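Putative ribosomal N-acetyltransferase YdaF (PDB 1NSL) is a putative GNAT-family N-acetyltransferase that may acetylate the N-termini of ribosomal proteins. Local coordinates at residues C[47-50]-C[51-55]; C[56-59]-C[60-63]; C[6-9]-C[10-13]; C[15-18]-C[19-22]. All coordinates share one frame; numbering follows the deposited sequence.

Contact 1. Residues C[47-50]-C[51-55]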
ATOM      1  N   SER C  47     -23.222   3.263   7.936  1.00 34.16           N
ATOM      2  CA  SER C  47     -22.648   4.249   8.817  1.00 32.05           C
ATOM      3  C   SER C  47     -22.120   5.220   7.815  1.00 31.71           C
ATOM      4  O   SER C  47     -21.176   4.923   7.138  1.00 31.95           O
ATOM      5  CB  SER C  47     -21.476   3.665   9.565  1.00 31.22           C
ATOM      6  OG  SER C  47     -20.480   4.649   9.717  1.00 27.62           O
ATOM      7  N   ALA C  48     -22.743   6.373   7.672  1.00 31.88           N
ATOM      8  CA  ALA C  48     -22.342   7.334   6.634  1.00 31.57           C
ATOM      9  C   ALA C  48     -20.833   7.592   6.564  1.00 32.05           C
ATOM     10  O   ALA C  48     -20.334   7.912   5.497  1.00 32.50           O
ATOM     11  CB  ALA C  48     -23.102   8.655   6.775  1.00 31.78           C
ATOM     12  N   ASP C  49     -20.108   7.478   7.683  1.00 31.45           N
ATOM     13  CA  ASP C  49     -18.668   7.620   7.636  1.00 30.95           C
ATOM     14  C   ASP C  49     -18.011   6.460   6.912  1.00 29.55           C
ATOM     15  O   ASP C  49     -17.185   6.644   6.059  1.00 29.59           O
ATOM     16  CB  ASP C  49     -18.119   7.727   9.047  1.00 31.88           C
ATOM     17  CG  ASP C  49     -18.249   9.114   9.596  1.00 33.45           C
ATOM     18  OD1 ASP C  49     -17.279   9.586  10.199  1.00 35.20           O
ATOM     19  OD2 ASP C  49     -19.274   9.825   9.455  1.00 37.61           O
ATOM     20  N   THR C  50     -18.378   5.249   7.263  1.00 28.62           N
ATOM     21  CA  THR C  50     -17.785   4.104   6.623  1.00 27.88           C
ATOM     22  C   THR C  50     -17.964   4.140   5.110  1.00 28.32           C
ATOM     23  O   THR C  50     -16.987   3.952   4.391  1.00 28.42           O
ATOM     24  CB  THR C  50     -18.278   2.793   7.260  1.00 28.22           C
ATOM     25  OG1 THR C  50     -17.944   2.773   8.680  1.00 27.34           O
ATOM     26  CG2 THR C  50     -17.522   1.595   6.655  1.00 27.11           C
ATOM     27  N   TYR C  51     -19.168   4.424   4.607  1.00 28.00           N
ATOM     28  CA  TYR C  51     -19.319   4.525   3.154  1.00 27.92           C
ATOM     29  C   TYR C  51     -18.483   5.643   2.552  1.00 27.91           C
ATOM     30  O   TYR C  51     -17.984   5.535   1.431  1.00 27.87           O
ATOM     31  CB  TYR C  51     -20.780   4.688   2.716  1.00 27.95           C
ATOM     32  CG  TYR C  51     -21.524   3.427   2.839  1.00 27.05           C
ATOM     33  CD1 TYR C  51     -22.320   3.173   3.959  1.00 28.54           C
ATOM     34  CD2 TYR C  51     -21.386   2.447   1.898  1.00 25.13           C
ATOM     35  CE1 TYR C  51     -22.985   1.978   4.084  1.00 28.38           C
ATOM     36  CE2 TYR C  51     -22.037   1.254   2.030  1.00 26.95           C
ATOM     37  CZ  TYR C  51     -22.826   1.029   3.098  1.00 27.83           C
ATOM     38  OH  TYR C  51     -23.462  -0.157   3.188  1.00 31.84           O
ATOM     39  N   ARG C  52     -18.339   6.723   3.293  1.00 27.53           N
ATOM     40  CA  ARG C  52     -17.568   7.831   2.786  1.00 27.50           C
ATOM     41  C   ARG C  52     -16.095   7.546   2.791  1.00 27.48           C
ATOM     42  O   ARG C  52     -15.376   7.911   1.868  1.00 27.04           O
ATOM     43  CB  ARG C  52     -17.801   9.053   3.644  1.00 27.25           C
ATOM     44  CG  ARG C  52     -17.382  10.328   3.000  1.00 29.39           C
ATOM     45  CD  ARG C  52     -17.982  11.606   3.634  1.00 31.34           C
ATOM     46  NE  ARG C  52     -18.330  11.339   5.019  1.00 34.52           N
ATOM     47  CZ  ARG C  52     -19.533  11.503   5.538  1.00 34.13           C
ATOM     48  NH1 ARG C  52     -20.529  11.987   4.804  1.00 34.01           N
ATOM     49  NH2 ARG C  52     -19.731  11.196   6.804  1.00 34.12           N
ATOM     50  N   GLU C  53     -15.599   6.898   3.823  1.00 27.78           N
ATOM     51  CA  GLU C  53     -14.149   6.828   3.886  1.00 28.80           C
ATOM     52  C   GLU C  53     -13.521   5.581   3.279  1.00 28.78           C
ATOM     53  O   GLU C  53     -12.359   5.580   2.864  1.00 28.88           O
ATOM     54  CB  GLU C  53     -13.679   7.052   5.323  1.00 29.20           C
ATOM     55  CG  GLU C  53     -14.010   8.421   5.908  1.00 32.23           C
ATOM     56  CD  GLU C  53     -14.223   8.329   7.422  1.00 39.90           C
ATOM     57  OE1 GLU C  53     -13.809   7.298   8.004  1.00 41.89           O
ATOM     58  OE2 GLU C  53     -14.813   9.258   8.055  1.00 42.95           O
ATOM     59  N   THR C  54     -14.325   4.533   3.193  1.00 28.71           N
ATOM     60  CA  THR C  54     -13.852   3.231   2.846  1.00 28.00           C
ATOM     61  C   THR C  54     -14.663   2.600   1.763  1.00 28.95           C
ATOM     62  O   THR C  54     -14.148   2.278   0.693  1.00 29.84           O
ATOM     63  CB  THR C  54     -13.981   2.387   4.081  1.00 27.34           C
ATOM     64  OG1 THR C  54     -12.997   2.840   5.012  1.00 29.32           O
ATOM     65  CG2 THR C  54     -13.601   0.978   3.800  1.00 25.35           C
ATOM     66  N   ILE C  55     -15.952   2.419   2.002  1.00 28.94           N
ATOM     67  CA  ILE C  55     -16.672   1.640   1.030  1.00 28.36           C
ATOM     68  C   ILE C  55     -16.816   2.311  -0.310  1.00 28.61           C
ATOM     69  O   ILE C  55     -16.593   1.675  -1.340  1.00 27.90           O
ATOM     70  CB  ILE C  55     -18.001   1.146   1.542  1.00 28.01           C
ATOM     71  CG1 ILE C  55     -17.789   0.140   2.658  1.00 27.20           C
ATOM     72  CG2 ILE C  55     -18.713   0.423   0.433  1.00 28.35           C
ATOM     73  CD1 ILE C  55     -19.024  -0.135   3.401  1.00 25.24           C
TER
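The Arg52 guanidinium bears the carbonyl oxygen of Ala48 over one face, toward its rim, and Asp49 at its edge: Asp49 OD2 lies in the guanidinium plane, 3.0 Å from Arg52 NH2. The hydrogen bond within this salt bridge is weak, its N-H...O angle only 123°, and the carboxylate plane is turned 78° from that of the guanidinium. Arg52 NH1 has a second acidic partner in Glu22 of helix 21-30, so the arginine joins its own helix to the neighbouring one. The other flat group, the Tyr51 ring, has Ile55 CD1 over one face, 3.6 Å above the plane, and reaches Ala21, Leu24 and Ile28 beyond.

All this takes place on the first turns of helix 48-65, the second of the two helices that follow the first long strand of the GNAT fold. Ser47 is its N-cap: Ser47 OG accepts from Thr50 N at 3.3 Å, along a nearly straight bond. The helix then widens into a pi-type turn, where Thr50 O is gripped from opposite faces of its plane by Thr54 N and by Ile55 N, each 3.0 Å away. Thr50 CG2, anti to the backbone N and beside the carbonyl carbon, meets Ile55 CD1 at 4.0 Å. On the acidic side Glu53 runs alongside Asp49, bringing Glu53 OE2 within 3.3 Å of Asp49 OD1, a closeness of like charges that the nearby Arg52 probably offsets in part.

Contact 2. Residues C[56-59]-C[60-63]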
ATOM      1  N   ILE C  56     -17.165   3.588  -0.326  1.00 28.63           N
ATOM      2  CA  ILE C  56     -17.329   4.166  -1.631  1.00 29.39           C
ATOM      3  C   ILE C  56     -15.995   4.354  -2.354  1.00 29.92           C
ATOM      4  O   ILE C  56     -15.898   4.126  -3.556  1.00 30.22           O
ATOM      5  CB  ILE C  56     -18.119   5.372  -1.570  1.00 29.40           C
ATOM      6  CG1 ILE C  56     -19.522   4.995  -1.119  1.00 28.36           C
ATOM      7  CG2 ILE C  56     -18.202   5.963  -2.937  1.00 30.51           C
ATOM      8  CD1 ILE C  56     -20.413   6.248  -0.836  1.00 28.40           C
ATOM      9  N   PRO C  57     -14.966   4.779  -1.653  1.00 29.43           N
ATOM     10  CA  PRO C  57     -13.659   4.794  -2.256  1.00 29.33           C
ATOM     11  C   PRO C  57     -13.288   3.451  -2.801  1.00 29.42           C
ATOM     12  O   PRO C  57     -12.966   3.454  -3.972  1.00 30.38           O
ATOM     13  CB  PRO C  57     -12.756   5.199  -1.104  1.00 28.99           C
ATOM     14  CG  PRO C  57     -13.526   6.130  -0.349  1.00 28.48           C
ATOM     15  CD  PRO C  57     -14.934   5.435  -0.344  1.00 30.57           C
ATOM     16  N   ASP C  58     -13.342   2.331  -2.076  1.00 29.16           N
ATOM     17  CA  ASP C  58     -12.854   1.148  -2.763  1.00 27.66           C
ATOM     18  C   ASP C  58     -13.682   0.931  -3.983  1.00 26.15           C
ATOM     19  O   ASP C  58     -13.138   0.567  -4.992  1.00 26.27           O
ATOM     20  CB  ASP C  58     -12.879  -0.162  -2.022  1.00 28.16           C
ATOM     21  CG  ASP C  58     -12.256  -0.134  -0.660  1.00 33.78           C
ATOM     22  OD1 ASP C  58     -11.282   0.626  -0.354  1.00 35.99           O
ATOM     23  OD2 ASP C  58     -12.715  -0.963   0.203  1.00 41.69           O
ATOM     24  N   TRP C  59     -14.987   1.121  -3.944  1.00 25.15           N
ATOM     25  CA  TRP C  59     -15.727   0.714  -5.161  1.00 26.20           C
ATOM     26  C   TRP C  59     -15.134   1.463  -6.369  1.00 27.15           C
ATOM     27  O   TRP C  59     -14.895   0.876  -7.469  1.00 26.38           O
ATOM     28  CB  TRP C  59     -17.246   0.931  -5.095  1.00 25.67           C
ATOM     29  CG  TRP C  59     -18.013  -0.010  -4.220  1.00 26.15           C
ATOM     30  CD1 TRP C  59     -17.703  -1.313  -3.927  1.00 28.16           C
ATOM     31  CD2 TRP C  59     -19.207   0.276  -3.484  1.00 26.58           C
ATOM     32  NE1 TRP C  59     -18.648  -1.856  -3.085  1.00 26.10           N
ATOM     33  CE2 TRP C  59     -19.584  -0.899  -2.801  1.00 27.47           C
ATOM     34  CE3 TRP C  59     -20.016   1.401  -3.346  1.00 26.12           C
ATOM     35  CZ2 TRP C  59     -20.711  -0.964  -1.988  1.00 27.72           C
ATOM     36  CZ3 TRP C  59     -21.142   1.315  -2.536  1.00 29.16           C
ATOM     37  CH2 TRP C  59     -21.470   0.152  -1.867  1.00 26.19           C
ATOM     38  N   ARG C  60     -14.864   2.750  -6.141  1.00 26.46           N
ATOM     39  CA  ARG C  60     -14.317   3.564  -7.179  1.00 26.58           C
ATOM     40  C   ARG C  60     -12.994   3.007  -7.678  1.00 27.85           C
ATOM     41  O   ARG C  60     -12.758   2.967  -8.902  1.00 29.20           O
ATOM     42  CB  ARG C  60     -14.215   5.010  -6.766  1.00 26.82           C
ATOM     43  CG  ARG C  60     -15.535   5.749  -6.724  1.00 24.56           C
ATOM     44  CD  ARG C  60     -15.419   7.083  -6.136  1.00 22.20           C
ATOM     45  NE  ARG C  60     -14.843   7.988  -7.119  1.00 27.16           N
ATOM     46  CZ  ARG C  60     -15.552   8.551  -8.095  1.00 28.01           C
ATOM     47  NH1 ARG C  60     -16.837   8.319  -8.169  1.00 26.41           N
ATOM     48  NH2 ARG C  60     -14.994   9.370  -8.979  1.00 29.89           N
ATOM     49  N   ARG C  61     -12.135   2.504  -6.812  1.00 26.56           N
ATOM     50  CA  ARG C  61     -10.919   2.002  -7.409  1.00 26.70           C
ATOM     51  C   ARG C  61     -11.168   0.743  -8.235  1.00 25.82           C
ATOM     52  O   ARG C  61     -10.442   0.406  -9.148  1.00 25.14           O
ATOM     53  CB  ARG C  61      -9.847   1.757  -6.359  1.00 26.82           C
ATOM     54  CG  ARG C  61      -9.174   2.995  -5.846  1.00 30.81           C
ATOM     55  CD  ARG C  61      -8.417   2.748  -4.557  1.00 36.95           C
ATOM     56  NE  ARG C  61      -8.495   3.884  -3.635  1.00 44.28           N
ATOM     57  CZ  ARG C  61      -9.105   3.858  -2.440  1.00 43.54           C
ATOM     58  NH1 ARG C  61      -9.704   2.724  -2.028  1.00 39.33           N
ATOM     59  NH2 ARG C  61      -9.080   4.954  -1.663  1.00 40.24           N
ATOM     60  N   GLN C  62     -12.198   0.019  -7.898  1.00 26.35           N
ATOM     61  CA  GLN C  62     -12.404  -1.216  -8.595  1.00 27.68           C
ATOM     62  C   GLN C  62     -12.783  -0.837 -10.008  1.00 27.54           C
ATOM     63  O   GLN C  62     -12.343  -1.412 -10.970  1.00 27.64           O
ATOM     64  CB  GLN C  62     -13.510  -2.008  -7.910  1.00 28.35           C
ATOM     65  CG  GLN C  62     -13.072  -2.913  -6.774  1.00 31.93           C
ATOM     66  CD  GLN C  62     -14.292  -3.464  -5.965  1.00 39.69           C
ATOM     67  OE1 GLN C  62     -15.373  -3.848  -6.536  1.00 35.79           O
ATOM     68  NE2 GLN C  62     -14.119  -3.491  -4.618  1.00 41.30           N
ATOM     69  N   TYR C  63     -13.596   0.190 -10.118  1.00 28.01           N
ATOM     70  CA  TYR C  63     -13.996   0.666 -11.401  1.00 27.87           C
ATOM     71  C   TYR C  63     -12.740   1.152 -12.087  1.00 26.88           C
ATOM     72  O   TYR C  63     -12.638   1.139 -13.253  1.00 27.50           O
ATOM     73  CB  TYR C  63     -14.985   1.830 -11.247  1.00 28.56           C
ATOM     74  CG  TYR C  63     -15.189   2.565 -12.523  1.00 30.56           C
ATOM     75  CD1 TYR C  63     -15.913   2.017 -13.548  1.00 32.52           C
ATOM     76  CD2 TYR C  63     -14.580   3.772 -12.740  1.00 31.07           C
ATOM     77  CE1 TYR C  63     -16.028   2.659 -14.751  1.00 30.85           C
ATOM     78  CE2 TYR C  63     -14.699   4.401 -13.925  1.00 30.61           C
ATOM     79  CZ  TYR C  63     -15.419   3.854 -14.915  1.00 29.55           C
ATOM     80  OH  TYR C  63     -15.541   4.562 -16.061  1.00 30.40           O
TER
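Charge pairing joins Asp58 and Arg61, whose side chains approach at a slant with their carboxylate and guanidinium planes 50° apart. Asp58 OD1 lies in the guanidinium plane, 3.1 Å from Arg61 NH1, in a salt bridge whose hydrogen bond is weak. Arg61 NE makes a further salt bridge with Asp65 of the second subunit. A leucine in place of Arg61 would probably leave both Asp58 and that Asp65 without their charged mate and free the Asp58 carboxylate to turn.

Backbone bonds carry the helix through this stretch: Arg60 N reaches Ile56 O at 3.1 Å, and Tyr63 N reaches Trp59 O at 3.0 Å. Pro57, which has no N-H to give, interrupts the ladder, and helix 48-65 of the GNAT fold is kinked there; its second half then runs along the interface between subunits. Arg60, its side chain bent at chi3 (78°), gives NH1 to Leu16 O of its own chain and NE and NH2 to the carbonyl oxygens of Ala64 and Tyr63 of the second subunit, so that all three nitrogens are satisfied.

The remaining contacts are van der Waals approaches to flat groups. Pro57 O sits 3.8 Å above one face of the Arg61 guanidinium, near its rim, while Pro57 CB touches Arg61 NH2 at 3.7 Å. The indole of Trp59 receives Gln62 at its edge, with Gln62 NE2 4.3 Å from Trp59 CD1.

Contact 3. Residues C[6-9]-C[10-13]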
ATOM      1  N   LYS C   6     -27.111   7.776 -19.466  1.00 27.42           N
ATOM      2  CA  LYS C   6     -28.534   8.100 -19.550  1.00 26.83           C
ATOM      3  C   LYS C   6     -29.321   6.905 -20.062  1.00 26.46           C
ATOM      4  O   LYS C   6     -29.201   6.513 -21.177  1.00 24.88           O
ATOM      5  CB  LYS C   6     -28.817   9.339 -20.341  1.00 26.14           C
ATOM      6  CG  LYS C   6     -30.293   9.608 -20.377  1.00 26.52           C
ATOM      7  CD  LYS C   6     -30.585  11.077 -20.591  1.00 27.46           C
ATOM      8  CE  LYS C   6     -31.986  11.287 -21.181  1.00 29.05           C
ATOM      9  NZ  LYS C   6     -32.214  12.697 -21.615  1.00 26.99           N
ATOM     10  N   VAL C   7     -30.077   6.297 -19.176  1.00 27.73           N
ATOM     11  CA  VAL C   7     -30.790   5.096 -19.496  1.00 29.25           C
ATOM     12  C   VAL C   7     -31.937   5.533 -20.323  1.00 30.11           C
ATOM     13  O   VAL C   7     -32.148   5.039 -21.424  1.00 30.66           O
ATOM     14  CB  VAL C   7     -31.315   4.480 -18.221  1.00 29.71           C
ATOM     15  CG1 VAL C   7     -32.003   3.163 -18.521  1.00 31.09           C
ATOM     16  CG2 VAL C   7     -30.173   4.281 -17.262  1.00 28.03           C
ATOM     17  N   ASN C   8     -32.678   6.482 -19.763  1.00 30.80           N
ATOM     18  CA  ASN C   8     -33.741   7.182 -20.463  1.00 31.14           C
ATOM     19  C   ASN C   8     -34.008   8.510 -19.745  1.00 31.15           C
ATOM     20  O   ASN C   8     -33.295   8.858 -18.822  1.00 31.72           O
ATOM     21  CB  ASN C   8     -34.991   6.315 -20.590  1.00 31.33           C
ATOM     22  CG  ASN C   8     -35.710   6.131 -19.288  1.00 32.34           C
ATOM     23  OD1 ASN C   8     -35.788   7.053 -18.476  1.00 35.03           O
ATOM     24  ND2 ASN C   8     -36.240   4.930 -19.070  1.00 32.17           N
ATOM     25  N   GLU C   9     -35.048   9.228 -20.138  1.00 31.19           N
ATOM     26  CA  GLU C   9     -35.351  10.561 -19.590  1.00 31.24           C
ATOM     27  C   GLU C   9     -35.523  10.731 -18.081  1.00 29.84           C
ATOM     28  O   GLU C   9     -35.580  11.854 -17.596  1.00 29.05           O
ATOM     29  CB  GLU C   9     -36.592  11.162 -20.281  1.00 32.30           C
ATOM     30  CG  GLU C   9     -36.758  12.648 -19.979  1.00 36.54           C
ATOM     31  CD  GLU C   9     -37.941  13.296 -20.679  1.00 44.18           C
ATOM     32  OE1 GLU C   9     -38.516  12.701 -21.627  1.00 48.14           O
ATOM     33  OE2 GLU C   9     -38.315  14.428 -20.286  1.00 48.07           O
ATOM     34  N   HIS C  10     -35.618   9.642 -17.335  1.00 28.99           N
ATOM     35  CA  HIS C  10     -35.753   9.760 -15.892  1.00 28.18           C
ATOM     36  C   HIS C  10     -34.632   9.024 -15.138  1.00 27.44           C
ATOM     37  O   HIS C  10     -34.320   9.312 -13.993  1.00 26.27           O
ATOM     38  CB  HIS C  10     -37.109   9.187 -15.456  1.00 27.87           C
ATOM     39  CG  HIS C  10     -38.287  10.075 -15.750  1.00 28.40           C
ATOM     40  ND1 HIS C  10     -38.493  11.285 -15.119  1.00 29.14           N
ATOM     41  CD2 HIS C  10     -39.345   9.908 -16.579  1.00 27.17           C
ATOM     42  CE1 HIS C  10     -39.612  11.836 -15.561  1.00 25.58           C
ATOM     43  NE2 HIS C  10     -40.142  11.025 -16.455  1.00 26.04           N
ATOM     44  N   ILE C  11     -34.031   8.056 -15.799  1.00 27.78           N
ATOM     45  CA  ILE C  11     -33.142   7.142 -15.111  1.00 27.98           C
ATOM     46  C   ILE C  11     -31.718   7.331 -15.523  1.00 28.58           C
ATOM     47  O   ILE C  11     -31.407   7.235 -16.733  1.00 28.99           O
ATOM     48  CB  ILE C  11     -33.526   5.716 -15.460  1.00 27.81           C
ATOM     49  CG1 ILE C  11     -34.837   5.328 -14.783  1.00 28.44           C
ATOM     50  CG2 ILE C  11     -32.482   4.770 -14.997  1.00 27.53           C
ATOM     51  CD1 ILE C  11     -35.373   3.999 -15.312  1.00 27.65           C
ATOM     52  N   THR C  12     -30.848   7.600 -14.545  1.00 28.06           N
ATOM     53  CA  THR C  12     -29.439   7.699 -14.872  1.00 29.49           C
ATOM     54  C   THR C  12     -28.589   6.808 -13.975  1.00 29.15           C
ATOM     55  O   THR C  12     -28.971   6.543 -12.836  1.00 28.27           O
ATOM     56  CB  THR C  12     -28.960   9.152 -14.884  1.00 30.20           C
ATOM     57  OG1 THR C  12     -29.284   9.786 -13.642  1.00 34.35           O
ATOM     58  CG2 THR C  12     -29.767   9.972 -15.874  1.00 29.10           C
ATOM     59  N   ILE C  13     -27.472   6.314 -14.523  1.00 29.13           N
ATOM     60  CA  ILE C  13     -26.577   5.418 -13.802  1.00 29.63           C
ATOM     61  C   ILE C  13     -25.271   6.131 -13.578  1.00 30.94           C
ATOM     62  O   ILE C  13     -24.762   6.755 -14.514  1.00 32.45           O
ATOM     63  CB  ILE C  13     -26.308   4.151 -14.619  1.00 28.91           C
ATOM     64  CG1 ILE C  13     -27.615   3.424 -14.918  1.00 28.44           C
ATOM     65  CG2 ILE C  13     -25.398   3.239 -13.877  1.00 26.27           C
ATOM     66  CD1 ILE C  13     -27.445   2.080 -15.570  1.00 23.78           C
TER
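With chi1 at 72°, Asn8 places its CG between the backbone N and the carbonyl carbon, and this fold-back turns the amide oxygen onto the backbone of His10 and Ile11. Val7 instead holds CG1 anti to its N (chi1 -177°), which leaves CG2 on the side of the N, where it meets both isoleucines of the following strand.

Asn8 OD1 accepts from His10 N at 2.8 Å, along an almost straight bond (172°), and more weakly from Ile11 N at 3.4 Å. The first of these bonds makes an Asx turn. It lies inside the tight turn closed by Ile11 N and Asn8 O, 3.2 Å apart, with the donor well above the carbonyl plane. An alanine in place of Asn8 would remove this acceptor, and His10 N would probably lose its straight bond and the turn part of its bracing.

Val7 N bonds to Ile11 O at 2.9 Å, and Asn8 N adds a weak bond to the same oxygen, so that two residues face one in a classic beta bulge. Beside it, Lys6 and Thr12 form an antiparallel non-hydrogen-bonded pair. Val7 CG2 packs against Ile11 CG2 and, 3.6 Å away, against Ile13 CG1, on the side covered by helix 110-124.

Within the turn, His10 ND1 bonds to Asp76 and its ring lies nearly parallel to that of Tyr75. The chemistry is thus divided: amide and backbone polarity fix the reversal, while aliphatic branches bind this edge hairpin to the helix.

Contact 4. Residues C[15-18]-C[19-22]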
ATOM      1  N   LEU C  15     -21.226   6.280 -11.184  1.00 31.32           N
ATOM      2  CA  LEU C  15     -20.396   5.727 -10.128  1.00 31.23           C
ATOM      3  C   LEU C  15     -20.834   6.513  -8.966  1.00 31.07           C
ATOM      4  O   LEU C  15     -21.241   7.629  -9.139  1.00 30.58           O
ATOM      5  CB  LEU C  15     -18.931   6.019 -10.328  1.00 30.71           C
ATOM      6  CG  LEU C  15     -18.004   4.959 -10.932  1.00 32.12           C
ATOM      7  CD1 LEU C  15     -16.574   5.595 -11.054  1.00 33.58           C
ATOM      8  CD2 LEU C  15     -17.909   3.746 -10.072  1.00 27.82           C
ATOM      9  N   LEU C  16     -20.813   5.923  -7.779  1.00 32.25           N
ATOM     10  CA  LEU C  16     -21.194   6.699  -6.604  1.00 32.52           C
ATOM     11  C   LEU C  16     -19.965   7.513  -6.209  1.00 32.21           C
ATOM     12  O   LEU C  16     -18.876   7.216  -6.644  1.00 31.86           O
ATOM     13  CB  LEU C  16     -21.579   5.772  -5.463  1.00 32.24           C
ATOM     14  CG  LEU C  16     -22.829   4.969  -5.694  1.00 31.60           C
ATOM     15  CD1 LEU C  16     -22.772   3.539  -5.065  1.00 33.13           C
ATOM     16  CD2 LEU C  16     -23.992   5.753  -5.156  1.00 31.22           C
ATOM     17  N   GLU C  17     -20.147   8.535  -5.389  1.00 32.37           N
ATOM     18  CA  GLU C  17     -19.036   9.336  -4.917  1.00 32.40           C
ATOM     19  C   GLU C  17     -19.127   9.481  -3.413  1.00 30.98           C
ATOM     20  O   GLU C  17     -20.217   9.474  -2.860  1.00 31.24           O
ATOM     21  CB  GLU C  17     -19.127  10.741  -5.489  1.00 32.88           C
ATOM     22  CG  GLU C  17     -19.540  10.822  -6.922  1.00 36.96           C
ATOM     23  CD  GLU C  17     -19.669  12.260  -7.357  1.00 42.26           C
ATOM     24  OE1 GLU C  17     -19.350  13.152  -6.525  1.00 42.85           O
ATOM     25  OE2 GLU C  17     -20.107  12.477  -8.517  1.00 43.82           O
ATOM     26  N   PRO C  18     -18.006   9.710  -2.750  1.00 29.22           N
ATOM     27  CA  PRO C  18     -18.059   9.901  -1.316  1.00 27.91           C
ATOM     28  C   PRO C  18     -19.192  10.825  -0.915  1.00 26.58           C
ATOM     29  O   PRO C  18     -19.855  10.555   0.048  1.00 25.39           O
ATOM     30  CB  PRO C  18     -16.664  10.425  -0.998  1.00 27.32           C
ATOM     31  CG  PRO C  18     -15.844   9.683  -1.961  1.00 26.34           C
ATOM     32  CD  PRO C  18     -16.628   9.835  -3.246  1.00 29.25           C
ATOM     33  N   LYS C  19     -19.482  11.879  -1.631  1.00 26.78           N
ATOM     34  CA  LYS C  19     -20.605  12.660  -1.108  1.00 28.49           C
ATOM     35  C   LYS C  19     -22.037  11.972  -1.153  1.00 28.14           C
ATOM     36  O   LYS C  19     -22.995  12.517  -0.583  1.00 28.09           O
ATOM     37  CB  LYS C  19     -20.632  14.037  -1.736  1.00 28.63           C
ATOM     38  CG  LYS C  19     -21.076  14.006  -3.201  1.00 32.79           C
ATOM     39  CD  LYS C  19     -20.854  15.410  -3.825  1.00 38.44           C
ATOM     40  CE  LYS C  19     -21.428  15.510  -5.266  1.00 42.45           C
ATOM     41  NZ  LYS C  19     -21.780  16.962  -5.564  1.00 41.41           N
ATOM     42  N   ASP C  20     -22.178  10.812  -1.804  1.00 26.51           N
ATOM     43  CA  ASP C  20     -23.447  10.106  -1.797  1.00 25.74           C
ATOM     44  C   ASP C  20     -23.599   9.319  -0.498  1.00 25.64           C
ATOM     45  O   ASP C  20     -24.635   8.701  -0.253  1.00 24.62           O
ATOM     46  CB  ASP C  20     -23.576   9.086  -2.945  1.00 25.11           C
ATOM     47  CG  ASP C  20     -23.594   9.715  -4.342  1.00 27.14           C
ATOM     48  OD1 ASP C  20     -24.270  10.778  -4.608  1.00 24.98           O
ATOM     49  OD2 ASP C  20     -22.947   9.154  -5.265  1.00 26.82           O
ATOM     50  N   ALA C  21     -22.572   9.289   0.334  1.00 25.82           N
ATOM     51  CA  ALA C  21     -22.697   8.451   1.553  1.00 27.16           C
ATOM     52  C   ALA C  21     -23.921   8.704   2.509  1.00 27.34           C
ATOM     53  O   ALA C  21     -24.678   7.763   2.801  1.00 27.80           O
ATOM     54  CB  ALA C  21     -21.377   8.367   2.332  1.00 27.09           C
ATOM     55  N   GLU C  22     -24.105   9.919   3.022  1.00 26.38           N
ATOM     56  CA  GLU C  22     -25.327  10.156   3.811  1.00 27.54           C
ATOM     57  C   GLU C  22     -26.578   9.538   3.102  1.00 27.52           C
ATOM     58  O   GLU C  22     -27.228   8.694   3.684  1.00 27.32           O
ATOM     59  CB  GLU C  22     -25.545  11.651   4.192  1.00 27.12           C
ATOM     60  CG  GLU C  22     -24.270  12.421   4.567  1.00 30.46           C
ATOM     61  CD  GLU C  22     -23.452  12.822   3.326  1.00 35.93           C
ATOM     62  OE1 GLU C  22     -23.614  13.964   2.824  1.00 37.45           O
ATOM     63  OE2 GLU C  22     -22.665  11.987   2.807  1.00 37.66           O
TER
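Leu16 and Asp20 meet with their side chains at about a right angle, Leu16 CD2 coming to 3.6 Å from Asp20 OD2. Asp20 sets its CG anti to the carbonyl carbon and beside its own N (chi1 -65°), and this sends the carboxylate back over the chain that leads into the turn. There Asp20 OD2 accepts from Glu17 N at 2.9 Å, the donor standing above the carboxylate plane rather than in it. The same oxygen forms a salt bridge with Arg14, so the buried charge is met from the strand as well as from the backbone, which would tend to keep it ionised. In return Asp20 N bonds to Glu17 O, and the two residues grip each other through one side-chain and one main-chain link.

Glu17 and Asp20 cross at a slant, their carboxylate planes 49° apart. Glu17 lies differently against Lys19: these side chains run alongside each other in the same direction, with Glu17 OE1 3.4 Å from Lys19 CE. The contact is with the methylene, since Lys19 NZ stays 4.6 Å from Glu17 OE1 and makes a weak bond to Glu125 O of the second subunit. Ala21 N then reaches Pro18 O at 3.0 Å, its CB lying near the same oxygen.

Successive bonds spanning three residues thus wind the chain from strand 11-15 into helix 21-30, the first strand-to-helix connection of the GNAT fold.

Along the chain the order is contact 3, contact 4, contact 1, contact 2. Contact 3 forms the edge hairpin of the mixed sheet, and strand 11-15 runs from it toward contact 4, whose centre is about 18 Å away. Contacts 1 and 2 are successive parts of helix 48-65, their centres about 12 Å apart. Contact 4 touches both, lying about 9 Å from contact 1 and 11 Å from contact 2 between centres, so the start of helix 21-30 packs against the next helix. Contact 3 touches neither helical contact. Contacts 2, 3 and 4 reach the second subunit, tying this helical side and the edge hairpin to the assembly.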